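Local structure of beta-d-glucoside glucohydrolase (Hypocrea jecorina, 3ZZ1) at residues 609-614 with 672-677; 634-640 with 692-698. The protein probably hydrolyses terminal, non-reducing beta-D-glucosyl residues with release of beta-D-glucose, a step in cellulose degradation. Residues are numbered along the deposited sequence.

Contact 1. Residues 609-614 with 672-677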
ATOM      1  N   ASP A 609     -11.592 -23.474  -0.006  1.00 12.55           N
ATOM      2  CA  ASP A 609     -10.310 -24.117   0.301  1.00 12.99           C
ATOM      3  C   ASP A 609      -9.086 -23.245  -0.006  1.00 12.98           C
ATOM      4  O   ASP A 609      -7.998 -23.507   0.503  1.00 12.99           O
ATOM      5  CB  ASP A 609     -10.189 -25.519  -0.342  1.00 12.90           C
ATOM      6  CG  ASP A 609     -10.562 -25.545  -1.829  1.00 13.98           C
ATOM      7  OD1 ASP A 609     -11.363 -24.699  -2.291  1.00 14.78           O
ATOM      8  OD2 ASP A 609     -10.060 -26.445  -2.540  1.00 14.74           O
ATOM      9  N   LEU A 610      -9.276 -22.204  -0.815  1.00 13.09           N
ATOM     10  CA  LEU A 610      -8.162 -21.390  -1.315  1.00 13.21           C
ATOM     11  C   LEU A 610      -7.341 -20.653  -0.259  1.00 13.31           C
ATOM     12  O   LEU A 610      -6.131 -20.507  -0.418  1.00 13.33           O
ATOM     13  CB  LEU A 610      -8.629 -20.411  -2.397  1.00 13.05           C
ATOM     14  CG  LEU A 610      -8.777 -21.012  -3.795  1.00 13.34           C
ATOM     15  CD1 LEU A 610      -9.501 -20.049  -4.725  1.00 12.72           C
ATOM     16  CD2 LEU A 610      -7.414 -21.412  -4.371  1.00 13.29           C
ATOM     17  N   PHE A 611      -7.990 -20.200   0.808  1.00 13.60           N
ATOM     18  CA  PHE A 611      -7.290 -19.497   1.883  1.00 13.73           C
ATOM     19  C   PHE A 611      -6.983 -20.418   3.068  1.00 14.10           C
ATOM     20  O   PHE A 611      -6.425 -19.975   4.078  1.00 14.08           O
ATOM     21  CB  PHE A 611      -8.071 -18.257   2.334  1.00 13.71           C
ATOM     22  CG  PHE A 611      -7.933 -17.081   1.402  1.00 13.36           C
ATOM     23  CD1 PHE A 611      -8.702 -16.997   0.244  1.00 12.37           C
ATOM     24  CD2 PHE A 611      -7.037 -16.055   1.687  1.00 12.90           C
ATOM     25  CE1 PHE A 611      -8.578 -15.916  -0.619  1.00 13.02           C
ATOM     26  CE2 PHE A 611      -6.901 -14.970   0.829  1.00 13.14           C
ATOM     27  CZ  PHE A 611      -7.676 -14.897  -0.327  1.00 13.42           C
ATOM     28  N   GLN A 612      -7.338 -21.694   2.936  1.00 14.23           N
ATOM     29  CA  GLN A 612      -7.050 -22.675   3.979  1.00 14.69           C
ATOM     30  C   GLN A 612      -5.628 -23.213   3.850  1.00 14.71           C
ATOM     31  O   GLN A 612      -5.113 -23.376   2.741  1.00 14.81           O
ATOM     32  CB  GLN A 612      -8.073 -23.811   3.965  1.00 14.71           C
ATOM     33  CG  GLN A 612      -9.373 -23.451   4.677  1.00 15.68           C
ATOM     34  CD  GLN A 612     -10.493 -24.459   4.459  1.00 16.95           C
ATOM     35  OE1 GLN A 612     -10.496 -25.217   3.487  1.00 18.06           O
ATOM     36  NE2 GLN A 612     -11.464 -24.456   5.365  1.00 17.30           N
ATOM     37  N   ASN A 613      -5.004 -23.477   4.993  1.00 14.65           N
ATOM     38  CA  ASN A 613      -3.629 -23.948   5.039  1.00 14.77           C
ATOM     39  C   ASN A 613      -3.479 -25.398   4.590  1.00 14.77           C
ATOM     40  O   ASN A 613      -4.247 -26.273   5.005  1.00 15.02           O
ATOM     41  CB  ASN A 613      -3.050 -23.756   6.441  1.00 14.63           C
ATOM     42  CG  ASN A 613      -2.827 -22.291   6.786  1.00 15.29           C
ATOM     43  OD1 ASN A 613      -2.501 -21.468   5.920  1.00 14.62           O
ATOM     44  ND2 ASN A 613      -2.999 -21.956   8.059  1.00 15.34           N
ATOM     45  N   VAL A 614      -2.489 -25.634   3.737  1.00 14.44           N
ATOM     46  CA  VAL A 614      -2.194 -26.973   3.229  1.00 14.38           C
ATOM     47  C   VAL A 614      -0.767 -27.406   3.561  1.00 14.34           C
ATOM     48  O   VAL A 614      -0.430 -28.582   3.429  1.00 14.24           O
ATOM     49  CB  VAL A 614      -2.399 -27.067   1.695  1.00 14.14           C
ATOM     50  CG1 VAL A 614      -3.871 -26.996   1.336  1.00 14.52           C
ATOM     51  CG2 VAL A 614      -1.615 -25.976   0.973  1.00 14.36           C
ATOM     52  N   ARG A 672      -1.119 -21.389   2.270  1.00 12.55           N
ATOM     53  CA  ARG A 672      -2.504 -21.593   1.866  1.00 12.39           C
ATOM     54  C   ARG A 672      -2.519 -22.314   0.528  1.00 12.39           C
ATOM     55  O   ARG A 672      -1.521 -22.293  -0.206  1.00 12.53           O
ATOM     56  CB  ARG A 672      -3.237 -20.252   1.743  1.00 12.41           C
ATOM     57  CG  ARG A 672      -3.168 -19.370   2.998  1.00 12.28           C
ATOM     58  CD  ARG A 672      -3.566 -17.926   2.706  1.00 11.74           C
ATOM     59  NE  ARG A 672      -2.725 -17.317   1.676  1.00 11.38           N
ATOM     60  CZ  ARG A 672      -2.717 -16.022   1.357  1.00 10.37           C
ATOM     61  NH1 ARG A 672      -3.502 -15.162   1.985  1.00  8.86           N
ATOM     62  NH2 ARG A 672      -1.911 -15.584   0.396  1.00 10.93           N
ATOM     63  N   ARG A 673      -3.647 -22.939   0.197  1.00 12.01           N
ATOM     64  CA  ARG A 673      -3.764 -23.625  -1.081  1.00 11.69           C
ATOM     65  C   ARG A 673      -3.431 -22.711  -2.268  1.00 11.73           C
ATOM     66  O   ARG A 673      -2.739 -23.133  -3.204  1.00 11.42           O
ATOM     67  CB  ARG A 673      -5.143 -24.253  -1.274  1.00 11.74           C
ATOM     68  CG  ARG A 673      -5.210 -25.047  -2.567  1.00 10.99           C
ATOM     69  CD  ARG A 673      -6.561 -25.663  -2.845  1.00 11.91           C
ATOM     70  NE  ARG A 673      -6.489 -26.453  -4.076  1.00 11.99           N
ATOM     71  CZ  ARG A 673      -5.993 -27.685  -4.145  1.00 11.36           C
ATOM     72  NH1 ARG A 673      -5.536 -28.286  -3.054  1.00 11.83           N
ATOM     73  NH2 ARG A 673      -5.957 -28.317  -5.305  1.00 11.96           N
ATOM     74  N   ARG A 674      -3.915 -21.470  -2.220  1.00 11.48           N
ATOM     75  CA  ARG A 674      -3.676 -20.503  -3.300  1.00 11.38           C
ATOM     76  C   ARG A 674      -2.191 -20.145  -3.474  1.00 11.30           C
ATOM     77  O   ARG A 674      -1.764 -19.763  -4.566  1.00 11.29           O
ATOM     78  CB  ARG A 674      -4.537 -19.243  -3.115  1.00 11.27           C
ATOM     79  CG  ARG A 674      -4.116 -18.332  -1.963  1.00 10.96           C
ATOM     80  CD  ARG A 674      -5.223 -17.354  -1.591  1.00 10.37           C
ATOM     81  NE  ARG A 674      -5.454 -16.339  -2.618  1.00  9.30           N
ATOM     82  CZ  ARG A 674      -5.019 -15.079  -2.561  1.00  9.25           C
ATOM     83  NH1 ARG A 674      -4.311 -14.641  -1.520  1.00  6.82           N
ATOM     84  NH2 ARG A 674      -5.300 -14.248  -3.557  1.00  9.18           N
ATOM     85  N   ASP A 675      -1.410 -20.290  -2.403  1.00 11.39           N
ATOM     86  CA  ASP A 675       0.033 -20.020  -2.448  1.00 11.29           C
ATOM     87  C   ASP A 675       0.801 -21.044  -3.285  1.00 11.20           C
ATOM     88  O   ASP A 675       1.960 -20.820  -3.627  1.00 11.47           O
ATOM     89  CB  ASP A 675       0.620 -19.931  -1.032  1.00 11.28           C
ATOM     90  CG  ASP A 675       0.014 -18.795  -0.214  1.00 11.08           C
ATOM     91  OD1 ASP A 675      -0.284 -17.718  -0.785  1.00 11.08           O
ATOM     92  OD2 ASP A 675      -0.164 -18.983   1.008  1.00  9.27           O
ATOM     93  N   LEU A 676       0.147 -22.159  -3.612  1.00 11.10           N
ATOM     94  CA  LEU A 676       0.713 -23.180  -4.501  1.00 10.84           C
ATOM     95  C   LEU A 676      -0.058 -23.285  -5.825  1.00 10.85           C
ATOM     96  O   LEU A 676       0.145 -24.225  -6.601  1.00 10.89           O
ATOM     97  CB  LEU A 676       0.740 -24.550  -3.801  1.00 10.67           C
ATOM     98  CG  LEU A 676       1.508 -24.685  -2.478  1.00 10.54           C
ATOM     99  CD1 LEU A 676       1.304 -26.068  -1.877  1.00  9.70           C
ATOM    100  CD2 LEU A 676       2.993 -24.408  -2.669  1.00  9.76           C
ATOM    101  N   SER A 677      -0.935 -22.315  -6.075  1.00 10.78           N
ATOM    102  CA  SER A 677      -1.822 -22.338  -7.243  1.00 10.57           C
ATOM    103  C   SER A 677      -1.467 -21.308  -8.316  1.00 10.55           C
ATOM    104  O   SER A 677      -0.844 -20.285  -8.033  1.00 10.33           O
ATOM    105  CB  SER A 677      -3.279 -22.127  -6.808  1.00 10.45           C
ATOM    106  OG  SER A 677      -3.681 -23.102  -5.862  1.00 10.24           O
TER

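Contact 2. Residues 634-640 with 692-698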
ATOM      1  N   GLN A 634      12.250 -14.505   4.578  1.00 12.00           N
ATOM      2  CA  GLN A 634      11.331 -14.568   3.447  1.00 12.24           C
ATOM      3  C   GLN A 634      11.290 -15.965   2.836  1.00 12.40           C
ATOM      4  O   GLN A 634      12.326 -16.617   2.686  1.00 12.30           O
ATOM      5  CB  GLN A 634      11.729 -13.530   2.392  1.00 12.22           C
ATOM      6  CG  GLN A 634      11.575 -12.087   2.864  1.00 11.91           C
ATOM      7  CD  GLN A 634      12.552 -11.131   2.207  1.00 11.94           C
ATOM      8  OE1 GLN A 634      12.722 -11.133   0.995  1.00 11.45           O
ATOM      9  NE2 GLN A 634      13.192 -10.294   3.015  1.00 13.36           N
ATOM     10  N   LEU A 635      10.081 -16.423   2.514  1.00 12.43           N
ATOM     11  CA  LEU A 635       9.895 -17.671   1.780  1.00 12.35           C
ATOM     12  C   LEU A 635       9.588 -17.368   0.321  1.00 12.45           C
ATOM     13  O   LEU A 635       8.686 -16.581   0.017  1.00 12.42           O
ATOM     14  CB  LEU A 635       8.770 -18.510   2.402  1.00 12.25           C
ATOM     15  CG  LEU A 635       8.189 -19.691   1.610  1.00 11.56           C
ATOM     16  CD1 LEU A 635       9.206 -20.797   1.427  1.00 11.79           C
ATOM     17  CD2 LEU A 635       6.941 -20.240   2.273  1.00  9.99           C
ATOM     18  N   TYR A 636      10.350 -17.988  -0.575  1.00 12.65           N
ATOM     19  CA  TYR A 636      10.097 -17.895  -2.013  1.00 12.97           C
ATOM     20  C   TYR A 636       9.841 -19.279  -2.588  1.00 13.17           C
ATOM     21  O   TYR A 636      10.580 -20.231  -2.303  1.00 13.54           O
ATOM     22  CB  TYR A 636      11.250 -17.187  -2.742  1.00 12.74           C
ATOM     23  CG  TYR A 636      11.382 -15.721  -2.365  1.00 13.00           C
ATOM     24  CD1 TYR A 636      10.695 -14.732  -3.073  1.00 13.28           C
ATOM     25  CD2 TYR A 636      12.183 -15.324  -1.293  1.00 12.02           C
ATOM     26  CE1 TYR A 636      10.805 -13.385  -2.724  1.00 12.78           C
ATOM     27  CE2 TYR A 636      12.303 -13.986  -0.940  1.00 12.36           C
ATOM     28  CZ  TYR A 636      11.611 -13.021  -1.654  1.00 13.12           C
ATOM     29  OH  TYR A 636      11.730 -11.691  -1.301  1.00 12.75           O
ATOM     30  N   ILE A 637       8.775 -19.390  -3.374  1.00 13.15           N
ATOM     31  CA  ILE A 637       8.410 -20.668  -3.971  1.00 13.01           C
ATOM     32  C   ILE A 637       8.627 -20.653  -5.487  1.00 13.16           C
ATOM     33  O   ILE A 637       8.313 -19.673  -6.170  1.00 13.24           O
ATOM     34  CB  ILE A 637       6.965 -21.103  -3.576  1.00 13.06           C
ATOM     35  CG1 ILE A 637       6.841 -21.224  -2.050  1.00 12.38           C
ATOM     36  CG2 ILE A 637       6.586 -22.432  -4.235  1.00 13.21           C
ATOM     37  CD1 ILE A 637       5.497 -21.762  -1.554  1.00 12.17           C
ATOM     38  N   THR A 638       9.228 -21.732  -5.982  1.00 13.32           N
ATOM     39  CA  THR A 638       9.382 -21.996  -7.410  1.00 13.21           C
ATOM     40  C   THR A 638       8.421 -23.130  -7.759  1.00 13.36           C
ATOM     41  O   THR A 638       8.483 -24.202  -7.163  1.00 13.45           O
ATOM     42  CB  THR A 638      10.845 -22.401  -7.735  1.00 13.29           C
ATOM     43  OG1 THR A 638      11.719 -21.308  -7.423  1.00 13.09           O
ATOM     44  CG2 THR A 638      11.017 -22.786  -9.211  1.00 12.37           C
ATOM     45  N   TYR A 639       7.518 -22.880  -8.703  1.00 13.43           N
ATOM     46  CA  TYR A 639       6.524 -23.879  -9.107  1.00 13.51           C
ATOM     47  C   TYR A 639       7.192 -24.960  -9.963  1.00 13.54           C
ATOM     48  O   TYR A 639       8.241 -24.710 -10.548  1.00 13.28           O
ATOM     49  CB  TYR A 639       5.378 -23.205  -9.877  1.00 13.39           C
ATOM     50  CG  TYR A 639       4.340 -22.502  -9.010  1.00 13.69           C
ATOM     51  CD1 TYR A 639       4.710 -21.790  -7.862  1.00 14.25           C
ATOM     52  CD2 TYR A 639       2.991 -22.538  -9.344  1.00 13.75           C
ATOM     53  CE1 TYR A 639       3.761 -21.148  -7.072  1.00 13.26           C
ATOM     54  CE2 TYR A 639       2.033 -21.894  -8.561  1.00 13.96           C
ATOM     55  CZ  TYR A 639       2.427 -21.202  -7.427  1.00 12.98           C
ATOM     56  OH  TYR A 639       1.486 -20.567  -6.649  1.00 11.98           O
ATOM     57  N   PRO A 640       6.596 -26.170 -10.031  1.00 13.80           N
ATOM     58  CA  PRO A 640       7.149 -27.178 -10.940  1.00 14.06           C
ATOM     59  C   PRO A 640       7.320 -26.608 -12.352  1.00 14.26           C
ATOM     60  O   PRO A 640       6.521 -25.766 -12.780  1.00 14.13           O
ATOM     61  CB  PRO A 640       6.081 -28.275 -10.938  1.00 14.08           C
ATOM     62  CG  PRO A 640       5.401 -28.138  -9.628  1.00 13.99           C
ATOM     63  CD  PRO A 640       5.421 -26.676  -9.295  1.00 13.76           C
ATOM     64  N   SER A 692       7.302 -31.196  -7.954  1.00 13.70           N
ATOM     65  CA  SER A 692       8.139 -30.707  -6.871  1.00 13.90           C
ATOM     66  C   SER A 692       8.272 -29.185  -6.932  1.00 13.83           C
ATOM     67  O   SER A 692       8.770 -28.625  -7.920  1.00 13.99           O
ATOM     68  CB  SER A 692       9.517 -31.375  -6.931  1.00 14.03           C
ATOM     69  OG  SER A 692      10.279 -31.061  -5.781  1.00 15.12           O
ATOM     70  N   PHE A 693       7.797 -28.527  -5.877  1.00 13.60           N
ATOM     71  CA  PHE A 693       7.899 -27.082  -5.721  1.00 13.52           C
ATOM     72  C   PHE A 693       9.222 -26.748  -5.057  1.00 13.61           C
ATOM     73  O   PHE A 693       9.571 -27.335  -4.031  1.00 13.91           O
ATOM     74  CB  PHE A 693       6.772 -26.557  -4.827  1.00 13.37           C
ATOM     75  CG  PHE A 693       5.417 -26.515  -5.484  1.00 12.63           C
ATOM     76  CD1 PHE A 693       4.664 -27.672  -5.650  1.00 13.02           C
ATOM     77  CD2 PHE A 693       4.873 -25.304  -5.893  1.00 12.53           C
ATOM     78  CE1 PHE A 693       3.399 -27.623  -6.245  1.00 12.50           C
ATOM     79  CE2 PHE A 693       3.608 -25.247  -6.481  1.00 11.75           C
ATOM     80  CZ  PHE A 693       2.874 -26.409  -6.657  1.00 12.08           C
ATOM     81  N   GLY A 694       9.958 -25.804  -5.631  1.00 13.51           N
ATOM     82  CA  GLY A 694      11.180 -25.306  -5.005  1.00 13.51           C
ATOM     83  C   GLY A 694      10.859 -24.453  -3.787  1.00 13.49           C
ATOM     84  O   GLY A 694      10.033 -23.538  -3.860  1.00 13.33           O
ATOM     85  N   ILE A 695      11.502 -24.763  -2.665  1.00 13.34           N
ATOM     86  CA  ILE A 695      11.325 -23.994  -1.435  1.00 13.18           C
ATOM     87  C   ILE A 695      12.621 -23.248  -1.128  1.00 13.35           C
ATOM     88  O   ILE A 695      13.672 -23.863  -0.944  1.00 13.49           O
ATOM     89  CB  ILE A 695      10.899 -24.907  -0.254  1.00 13.07           C
ATOM     90  CG1 ILE A 695       9.590 -25.649  -0.583  1.00 12.66           C
ATOM     91  CG2 ILE A 695      10.797 -24.119   1.059  1.00 12.83           C
ATOM     92  CD1 ILE A 695       8.398 -24.748  -0.915  1.00 13.18           C
ATOM     93  N   SER A 696      12.538 -21.921  -1.097  1.00 13.34           N
ATOM     94  CA  SER A 696      13.706 -21.071  -0.882  1.00 13.27           C
ATOM     95  C   SER A 696      13.459 -20.078   0.244  1.00 13.16           C
ATOM     96  O   SER A 696      12.529 -19.269   0.179  1.00 13.46           O
ATOM     97  CB  SER A 696      14.073 -20.330  -2.168  1.00 13.16           C
ATOM     98  OG  SER A 696      14.533 -21.235  -3.159  1.00 13.81           O
ATOM     99  N   VAL A 697      14.289 -20.154   1.280  1.00 12.87           N
ATOM    100  CA  VAL A 697      14.187 -19.253   2.421  1.00 12.73           C
ATOM    101  C   VAL A 697      15.488 -18.467   2.580  1.00 12.59           C
ATOM    102  O   VAL A 697      16.580 -19.029   2.482  1.00 12.47           O
ATOM    103  CB  VAL A 697      13.835 -20.009   3.741  1.00 12.76           C
ATOM    104  CG1 VAL A 697      13.875 -19.066   4.941  1.00 13.08           C
ATOM    105  CG2 VAL A 697      12.463 -20.674   3.645  1.00 12.86           C
ATOM    106  N   GLY A 698      15.362 -17.165   2.816  1.00 12.53           N
ATOM    107  CA  GLY A 698      16.529 -16.324   3.030  1.00 12.30           C
ATOM    108  C   GLY A 698      16.232 -14.901   3.445  1.00 12.22           C
ATOM    109  O   GLY A 698      15.108 -14.576   3.857  1.00 12.28           O
TER
HETATM  110  O   HOH W   1      11.910 -21.195  -4.634  1.00 17.61           O
HETATM  111  O   HOH W   2      10.355 -26.460  -9.052  1.00 21.36           O

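Contact 1. Residues 609-614 with 672-677
A tight turn meeting a short 3-10 turn makes this contact, at one end of the three-stranded sheet of the fibronectin type III-like domain, where strand 613-623 begins and its antiparallel neighbour 664-672 ends. It illustrates how backbone hydrogen bonds and mixed apolar and charged packing join one strand's entry to its neighbour's exit. The type I turn from D609 to Q612 offers its carbonyls to residues 672-677: R674 N donates to L610 O (3.0 Å) and R673 N to Q612 O (3.0 Å). N613 and R672 form a non-hydrogen-bonded antiparallel pair; L610 CD2 packs on R674 CB (3.8 Å) and V614 CG2 on L676 CD1 (4.1 Å). R672 NH2 lies 2.9 Å from D675 OD1 in a salt bridge. R672 and R674 also form salt bridges with D191 of helix 178-194, docking the turn on the TIM-barrel-clan domain. R673, hydrogen-bonded to the carbonyls of K594 and G596, runs extended past D609; their salt bridge, D609 OD2 to R673 NE, is long (3.9 Å), and the carboxylate accepts hydrogen bonds from the backbone N of G600 and T599. The F611 ring lies against R674, whose CD sits 3.6 Å from the F611 ring centroid, a CH-pi contact 8° off the normal.

Contact 2. Residues 634-640 with 692-698
F693 lies under P640 and turns an edge to Y639, closing one end of a paired-strand ladder with aromatic packing. P640 CD stands 3.5 Å from the centroid of the F693 ring, 5° off its normal, a CH-pi contact; the Y639 and F693 rings pack T-shaped, centroids 5.2 Å apart and planes at 64°, with the F693 edge toward the Y639 face. Behind them the backbones run antiparallel, the strand axes 4.6 Å apart at 156°. The hydrogen-bonded pairs are Q634 with G698, Y636 with S696 and T638 with G694, each joined by two bonds; the shortest runs from Y636 N to S696 O at 2.6 Å. Between them L635 faces V697 and I637 faces I695 in non-hydrogen-bonded pairs. These four apolar residues share one face, where L635 CD1 meets I695 CG2 at 3.7 Å and I637 CG2 meets F693 CD2 at 3.7 Å, and F669 and I671 of strand 664-672 cover it. On the reverse face Y636 OH donates to Q634 OE1 (2.6 Å), and a water bridges Y636 O, T638 OG1 and S696 OG; T638 OG1 also hydrogen-bonds to P648 O. G694 sits opposite T638 at a CA-CA distance of 4.5 Å; a side chain at that glycine would collide with T638 CB. Flanked by strands 650-659 and 704-712, this pair forms the centre of a four-stranded antiparallel sheet whose apolar face packs against a second sheet, the beta sandwich of a fibronectin type III-like domain.

The two contacts belong to the two sheets of one beta sandwich: 609-614 with 672-677 lies at an end of the three-stranded sheet, and 634-640 with 692-698 in the middle of the four-stranded one. Their centres are about 15 Å apart, yet they touch directly. Y639 OH of contact 2 lies 2.7 Å from S677 O of contact 1, a probable hydrogen bond, with D675 O close by at 3.1 Å from Y639 OH, at most sharing the same proton; L676 O packs 3.5 Å from F693 CZ. R652 joins both, hydrogen-bonding to D675 O through NE and to Y639 OH through NH2. Along the chain the segments alternate; strands 613-623 and 629-638, consecutive in sequence, lie in different sheets.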